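Local coordinates for protein putative fimbrium tip subunit Fim1C (PDB 4EPS) that is probably a component of the fimbrium tip, part of the filamentous surface appendages that mediate cell adhesion and biofilm formation, at residues Gly21-Asn25 and Lys246-Tyr252; Asp108-Ala114 and His157-Leu161. All blocks are in the same frame, centred on the assembly; numbering follows the deposited sequence.

Contact 1 (Gly21-Asn25 and Lys246-Tyr252); sequences GIISN and KMKEGKY
Y252 lays its ring under the backbone of S24: the S24 CA sits 3.8 Å from the ring centroid, over the face, a CH-pi contact. Its chi1 is p (73°) and chi2 is 85°. I22, with chi1 m and chi2 t, adds an apolar contact, CG2 to Y252 CB at 3.9 Å. Strands 23-24 and 251-252 pair in parallel. I23 pairs with K251 (CA-CA 4.8 Å) and S24 with Y252 (CA-CA 5.2 Å). I23 and K251 point to one face of the sheet, S24 and Y252 to the other. The hydrogen bonds step along the ladder: a weak one from I23 N to G250 O (3.3 Å), then Y252 N to I23 O (3.0 Å) and N25 N to Y252 O (2.9 Å). A type II turn, K248 to K251, leads into the second strand, with G250 at positive phi (70/17). It is closed by K251 N to K248 O, 3.1 Å. N25, chi1 t and chi2 -53°, turns its amide toward K246-K248. A water accepts from N25 ND2 (2.7 Å) and K248 N (3.1 Å). Two parallel bridges thus add strand 23-24 to strand 251-256 of the large mixed sheet. Backbone bonds set the register; Y252 and I22 pack along it.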
# COMPACT_ATOMS: atom_id res chain seq x y z
N GLY A 21 15.14 13.82 -37.91
CA GLY A 21 14.84 12.73 -36.99
C GLY A 21 14.26 11.47 -37.59
O GLY A 21 13.78 11.48 -38.73
N ILE A 22 14.36 10.36 -36.86
CA ILE A 22 13.77 9.07 -37.22
C ILE A 22 12.39 9.06 -36.57
O ILE A 22 12.29 9.11 -35.34
CB ILE A 22 14.64 7.87 -36.79
CG1 ILE A 22 16.08 8.00 -37.32
CG2 ILE A 22 14.00 6.54 -37.22
CD1 ILE A 22 17.07 6.96 -36.83
N ILE A 23 11.34 8.99 -37.39
CA ILE A 23 9.96 9.08 -36.91
C ILE A 23 9.24 7.72 -36.94
O ILE A 23 9.67 6.81 -37.61
CB ILE A 23 9.17 10.17 -37.71
CG1 ILE A 23 9.19 9.89 -39.23
CG2 ILE A 23 9.74 11.58 -37.38
CD1 ILE A 23 8.18 10.75 -40.11
N SER A 24 8.17 7.59 -36.16
CA SER A 24 7.42 6.34 -36.06
C SER A 24 6.87 5.89 -37.40
O SER A 24 6.35 6.72 -38.15
CB SER A 24 6.28 6.47 -35.05
OG SER A 24 5.82 5.17 -34.73
N ASN A 25 7.01 4.59 -37.71
CA ASN A 25 6.55 3.96 -38.96
C ASN A 25 5.01 4.03 -39.07
O ASN A 25 4.48 4.16 -40.18
CB ASN A 25 7.04 2.51 -39.03
CG ASN A 25 6.96 1.88 -40.40
OD1 ASN A 25 5.92 1.86 -41.06
ND2 ASN A 25 8.05 1.27 -40.82
N LYS A 246 8.27 -3.70 -42.05
CA LYS A 246 8.22 -2.61 -41.08
C LYS A 246 9.49 -1.75 -41.13
O LYS A 246 9.63 -0.84 -40.31
CB LYS A 246 8.00 -3.17 -39.66
CG LYS A 246 6.72 -4.01 -39.55
CD LYS A 246 6.72 -4.89 -38.33
CE LYS A 246 5.75 -6.05 -38.47
NZ LYS A 246 5.83 -6.95 -37.29
N MSE A 247 10.40 -2.04 -42.07
CA MSE A 247 11.71 -1.37 -42.16
C MSE A 247 11.71 -0.27 -43.24
O MSE A 247 12.21 -0.48 -44.35
CB MSE A 247 12.81 -2.41 -42.41
CG MSE A 247 12.87 -3.49 -41.32
SE MSE A 247 13.74 -2.78 -39.70
CE MSE A 247 12.16 -2.25 -38.65
N LYS A 248 11.12 0.88 -42.91
CA LYS A 248 11.04 2.02 -43.83
C LYS A 248 12.20 2.97 -43.58
O LYS A 248 12.55 3.21 -42.43
CB LYS A 248 9.71 2.77 -43.66
CG LYS A 248 8.50 2.03 -44.22
CD LYS A 248 7.29 2.96 -44.27
CE LYS A 248 6.19 2.44 -45.16
NZ LYS A 248 5.21 3.51 -45.51
N GLU A 249 12.77 3.51 -44.66
CA GLU A 249 13.88 4.47 -44.58
C GLU A 249 13.50 5.68 -43.73
O GLU A 249 12.43 6.27 -43.93
CB GLU A 249 14.26 4.88 -46.01
CG GLU A 249 15.35 5.93 -46.11
CD GLU A 249 15.53 6.47 -47.52
OE1 GLU A 249 15.12 5.79 -48.49
OE2 GLU A 249 16.11 7.57 -47.66
N GLY A 250 14.36 6.03 -42.77
CA GLY A 250 14.14 7.17 -41.90
C GLY A 250 13.01 6.99 -40.90
O GLY A 250 12.52 7.97 -40.33
N LYS A 251 12.60 5.74 -40.67
CA LYS A 251 11.52 5.47 -39.73
C LYS A 251 11.90 4.35 -38.79
O LYS A 251 12.81 3.57 -39.08
CB LYS A 251 10.21 5.12 -40.48
CG LYS A 251 9.75 6.26 -41.40
CD LYS A 251 8.30 6.12 -41.79
CE LYS A 251 7.83 7.31 -42.59
NZ LYS A 251 6.36 7.27 -42.81
N TYR A 252 11.23 4.29 -37.64
CA TYR A 252 11.48 3.22 -36.68
C TYR A 252 10.22 2.40 -36.40
O TYR A 252 9.09 2.89 -36.50
CB TYR A 252 12.04 3.78 -35.34
CG TYR A 252 11.04 4.52 -34.47
CD1 TYR A 252 10.21 3.83 -33.59
CD2 TYR A 252 10.99 5.91 -34.46
CE1 TYR A 252 9.31 4.50 -32.76
CE2 TYR A 252 10.12 6.60 -33.61
CZ TYR A 252 9.27 5.89 -32.78
OH TYR A 252 8.42 6.58 -31.95
O HOH W 1 10.62 1.59 -39.93

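Contact 2 (Asp108-Ala114 and His157-Leu161); sequences DFFAPLA and HRMSL
An Asx turn and a short helix face the short break in strand 148-174 of the fimbrillin-like domain here, joined by a salt bridge. H157 comes first and makes no contact with 108-114; its ring is held by D19 and D133. R158 follows at -90/-20 and carries the contact. Its CB points toward the helix, whose nearest CA is A114 (6.6 Å from R158 CA). Chi1, chi2 and chi3 are all m, and chi4 is -101°. The guanidinium thus meets D108 at its edge and has A114 CB over one face, 3.6 Å from R158 NH2. R158 NH1 also bonds T136. M159, a selenomethionine with chi1 and chi2 m, brings CE to 4.2 Å from A114 O. The strand resumes at S160 and L161. Across the contact, D108 to A111 form a type I turn, with A111 N to D108 O at 3.1 Å. F110 is the helix N-cap residue. D108 uses both carboxylate oxygens: OD1 accepts from F110 N at 3.3 Å, and OD2 accepts from R158 NH2 at 2.8 Å.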
# COMPACT_ATOMS: atom_id res chain seq x y z
N ASP A 108 18.55 11.78 -56.86
CA ASP A 108 19.07 11.55 -55.51
C ASP A 108 20.60 11.57 -55.54
O ASP A 108 21.22 10.56 -55.90
CB ASP A 108 18.51 10.23 -54.92
CG ASP A 108 19.03 9.84 -53.54
OD1 ASP A 108 19.69 10.68 -52.88
OD2 ASP A 108 18.81 8.68 -53.14
N PHE A 109 21.20 12.71 -55.16
CA PHE A 109 22.66 12.88 -55.21
C PHE A 109 23.44 11.82 -54.41
O PHE A 109 24.55 11.48 -54.81
CB PHE A 109 23.05 14.28 -54.70
CG PHE A 109 24.51 14.65 -54.80
CD1 PHE A 109 25.07 15.02 -56.03
CD2 PHE A 109 25.31 14.71 -53.67
CE1 PHE A 109 26.41 15.40 -56.12
CE2 PHE A 109 26.65 15.12 -53.75
CZ PHE A 109 27.19 15.47 -54.98
N PHE A 110 22.90 11.34 -53.28
CA PHE A 110 23.63 10.35 -52.48
C PHE A 110 23.10 8.90 -52.64
O PHE A 110 23.41 8.04 -51.81
CB PHE A 110 23.61 10.76 -51.00
CG PHE A 110 24.38 12.03 -50.67
CD1 PHE A 110 25.77 12.04 -50.68
CD2 PHE A 110 23.70 13.18 -50.29
CE1 PHE A 110 26.48 13.20 -50.33
CE2 PHE A 110 24.41 14.34 -49.95
CZ PHE A 110 25.79 14.34 -49.96
N ALA A 111 22.34 8.63 -53.72
CA ALA A 111 21.81 7.28 -53.99
C ALA A 111 22.93 6.18 -53.93
O ALA A 111 22.70 5.19 -53.23
CB ALA A 111 21.09 7.23 -55.33
N PRO A 112 24.13 6.34 -54.56
CA PRO A 112 25.15 5.26 -54.47
C PRO A 112 25.75 5.09 -53.07
O PRO A 112 26.09 3.98 -52.69
CB PRO A 112 26.23 5.70 -55.47
CG PRO A 112 25.54 6.71 -56.38
CD PRO A 112 24.60 7.42 -55.46
N LEU A 113 25.90 6.19 -52.32
CA LEU A 113 26.40 6.11 -50.94
C LEU A 113 25.45 5.25 -50.10
O LEU A 113 25.90 4.33 -49.42
CB LEU A 113 26.53 7.53 -50.35
CG LEU A 113 26.98 7.66 -48.89
CD1 LEU A 113 28.41 7.10 -48.67
CD2 LEU A 113 26.86 9.13 -48.45
N ALA A 114 24.14 5.51 -50.22
CA ALA A 114 23.12 4.77 -49.49
C ALA A 114 23.04 3.31 -49.96
O ALA A 114 23.00 2.41 -49.13
CB ALA A 114 21.77 5.45 -49.64
N HIS A 157 17.77 10.44 -42.08
CA HIS A 157 18.42 9.14 -41.86
C HIS A 157 18.08 8.21 -43.01
O HIS A 157 16.89 8.10 -43.40
CB HIS A 157 17.98 8.55 -40.51
CG HIS A 157 18.43 9.34 -39.32
ND1 HIS A 157 19.51 8.94 -38.56
CD2 HIS A 157 17.94 10.50 -38.82
CE1 HIS A 157 19.62 9.84 -37.58
NE2 HIS A 157 18.70 10.80 -37.70
N ARG A 158 19.10 7.55 -43.57
CA ARG A 158 18.91 6.66 -44.72
C ARG A 158 18.60 5.22 -44.30
O ARG A 158 18.06 4.46 -45.10
CB ARG A 158 20.13 6.72 -45.64
CG ARG A 158 20.36 8.11 -46.24
CD ARG A 158 19.16 8.65 -47.00
NE ARG A 158 18.99 7.95 -48.27
CZ ARG A 158 19.36 8.44 -49.45
NH1 ARG A 158 19.91 9.64 -49.54
NH2 ARG A 158 19.18 7.73 -50.56
N MSE A 159 18.94 4.84 -43.06
CA MSE A 159 18.67 3.48 -42.60
C MSE A 159 17.31 3.44 -41.92
O MSE A 159 16.66 4.48 -41.74
CB MSE A 159 19.78 3.02 -41.60
CG MSE A 159 21.19 2.96 -42.24
SE MSE A 159 21.25 1.71 -43.77
CE MSE A 159 21.41 3.02 -45.26
N SER A 160 16.89 2.24 -41.51
CA SER A 160 15.66 2.07 -40.74
C SER A 160 16.08 1.74 -39.32
O SER A 160 17.26 1.46 -39.09
CB SER A 160 14.78 0.98 -41.36
OG SER A 160 13.49 1.05 -40.77
N LEU A 161 15.15 1.78 -38.37
CA LEU A 161 15.53 1.55 -36.97
C LEU A 161 14.59 0.59 -36.26
O LEU A 161 13.37 0.78 -36.27
CB LEU A 161 15.55 2.90 -36.23
CG LEU A 161 15.99 2.87 -34.75
CD1 LEU A 161 17.50 2.47 -34.63
CD2 LEU A 161 15.73 4.19 -34.10

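The centres of contacts 1 and 2 lie about 13 Å apart, on the same side of the chain's centre. In sequence the order is 21-25, 108-114, 157-161, then 246-252, so the outer pair brackets the inner one. Both reach the same mixed sheet, where strands 148-174 and 251-256 are parallel neighbours. They touch directly: G250 N lies 3.0 Å from M159 O and K248 O lies 2.9 Å from S160 OG, both probable hydrogen bonds. R158 links them too, through a salt bridge from its NE to E249. The short strand 23-24, near the N-terminus and within the predicted propeptide, and helix 111-115 are thereby tied to one region of the fimbrillin-like fold.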